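Flagellar hook protein FlgE (Caulobacter crescentus CB15, PDB 5AY6) forms the flagellar hook, which probably acts as a universal joint between motor and filament; this chain is a fragment of the whole protein. Local coordinates at residues 11-16 with 185-190. Residues are numbered along the deposited sequence; the frame is centred on the assembly and turned at random.
Sequences ANLRSE and LSMLKG
In both Leu-13 and Met-187 the first torsion sets CG beside the backbone N and anti to the carbonyl carbon, at -54° and -77°. Each CB points at the other segment. Met-187 then runs nearly straight until chi3, where the chain turns (-62°) and places SD by CD1 of Leu-13 and CE by CD2. The thioether end lies across the forked tip of Leu-13, and the two side chains cross at about a right angle. Both branches of the leucine are used: CD1 of Leu-13 meets SD of Met-187 at 3.7 Å, and CD2 of Leu-13 meets CE of Met-187, also at 3.7 Å. The contact is apolar and buried. Trp-196 and Ala-198 of the adjoining strand 195-202 continue it, the first against Leu-13 and the second against Met-187.

Lys-189 bends at chi2 and chi4, and its CE comes 4.1 Å from the backbone O of Ser-15. NZ of Lys-189 bonds to O of Gly-190 at 3.0 Å and to O of Gln-195. Lys-189 also makes a cation-pi contact with Trp-196. The CB of Ser-15 points away, and its backbone O is the atom that meets the lysine.

NH2 of Arg-14 forms a salt bridge with OE1 of Glu-16 at 3.0 Å, while NE of Arg-14 bonds to Asn-294.

The two backbones stay well apart, with 8.6 Å between CA of Ser-15 and CA of Lys-189. Leu-13 and Ser-15 lie in the loop that follows strand 6-12 of a mixed sheet; Met-187 and Lys-189 lie on strand 180-189 of an antiparallel one. Such a contact of loop against strand is consistent with two sheets packing together in a beta-rich domain, here the part of the hook protein that includes the FlaE D2 family region.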
# COMPACT_ATOMS: atom_id res chain seq x y z
N ALA A 11 -10.82 14.51 -9.81
CA ALA A 11 -11.44 13.96 -8.61
C ALA A 11 -10.74 14.44 -7.35
O ALA A 11 -9.57 14.82 -7.36
CB ALA A 11 -11.42 12.44 -8.67
N ASN A 12 -11.47 14.41 -6.24
CA ASN A 12 -10.88 14.74 -4.95
C ASN A 12 -10.90 13.55 -4.01
O ASN A 12 -11.89 12.81 -3.95
CB ASN A 12 -11.59 15.93 -4.30
CG ASN A 12 -10.95 16.33 -2.99
OD1 ASN A 12 -9.84 16.84 -2.96
ND2 ASN A 12 -11.66 16.08 -1.88
N LEU A 13 -9.81 13.37 -3.27
CA LEU A 13 -9.76 12.38 -2.21
C LEU A 13 -9.80 13.12 -0.88
O LEU A 13 -8.98 14.00 -0.63
CB LEU A 13 -8.48 11.55 -2.31
CG LEU A 13 -8.20 10.86 -3.64
CD1 LEU A 13 -6.77 10.35 -3.68
CD2 LEU A 13 -9.17 9.72 -3.86
N ARG A 14 -10.76 12.78 -0.01
CA ARG A 14 -10.88 13.49 1.25
C ARG A 14 -9.63 13.32 2.10
O ARG A 14 -9.27 12.21 2.46
CB ARG A 14 -12.10 13.02 2.05
CG ARG A 14 -12.27 13.82 3.33
CD ARG A 14 -13.60 13.62 4.01
NE ARG A 14 -13.70 14.44 5.21
CZ ARG A 14 -14.65 14.34 6.13
NH1 ARG A 14 -15.62 13.44 5.98
NH2 ARG A 14 -14.64 15.14 7.19
N SER A 15 -8.99 14.44 2.44
CA SER A 15 -7.71 14.38 3.16
C SER A 15 -7.85 13.79 4.56
O SER A 15 -6.90 13.19 5.07
CB SER A 15 -7.09 15.78 3.25
OG SER A 15 -7.85 16.62 4.10
N GLU A 16 -9.04 13.94 5.16
CA GLU A 16 -9.29 13.43 6.51
C GLU A 16 -9.80 12.00 6.53
O GLU A 16 -10.13 11.48 7.60
CB GLU A 16 -10.29 14.31 7.26
CG GLU A 16 -9.83 15.71 7.59
CD GLU A 16 -10.88 16.49 8.39
OE1 GLU A 16 -12.04 16.02 8.51
OE2 GLU A 16 -10.56 17.61 8.84
N LEU A 185 -8.86 2.97 -11.04
CA LEU A 185 -7.86 3.44 -10.11
C LEU A 185 -8.39 3.25 -8.69
O LEU A 185 -9.33 3.94 -8.29
CB LEU A 185 -7.52 4.91 -10.37
CG LEU A 185 -6.59 5.60 -9.37
CD1 LEU A 185 -5.24 4.90 -9.29
CD2 LEU A 185 -6.40 7.08 -9.75
N SER A 186 -7.81 2.31 -7.96
CA SER A 186 -8.27 1.95 -6.63
C SER A 186 -7.28 2.46 -5.59
O SER A 186 -6.07 2.29 -5.74
CB SER A 186 -8.44 0.44 -6.50
OG SER A 186 -9.41 -0.04 -7.42
N MET A 187 -7.80 3.10 -4.55
CA MET A 187 -6.92 3.76 -3.59
C MET A 187 -7.33 3.55 -2.14
O MET A 187 -8.52 3.43 -1.81
CB MET A 187 -6.85 5.26 -3.90
CG MET A 187 -5.95 5.59 -5.08
SD MET A 187 -6.22 7.26 -5.69
CE MET A 187 -7.93 7.15 -6.20
N LEU A 188 -6.32 3.51 -1.28
CA LEU A 188 -6.49 3.39 0.16
C LEU A 188 -5.70 4.51 0.82
O LEU A 188 -4.58 4.81 0.40
CB LEU A 188 -5.98 2.04 0.67
CG LEU A 188 -6.81 0.79 0.45
CD1 LEU A 188 -5.92 -0.44 0.54
CD2 LEU A 188 -7.94 0.72 1.47
N LYS A 189 -6.27 5.12 1.85
CA LYS A 189 -5.51 6.06 2.66
C LYS A 189 -4.35 5.32 3.31
O LYS A 189 -4.55 4.29 3.95
CB LYS A 189 -6.39 6.71 3.73
CG LYS A 189 -5.67 7.78 4.54
CD LYS A 189 -5.37 9.00 3.68
CE LYS A 189 -4.44 9.96 4.39
NZ LYS A 189 -3.05 9.43 4.46
N GLY A 190 -3.14 5.84 3.13
CA GLY A 190 -1.96 5.25 3.73
C GLY A 190 -1.72 5.79 5.13
O GLY A 190 -2.37 6.75 5.54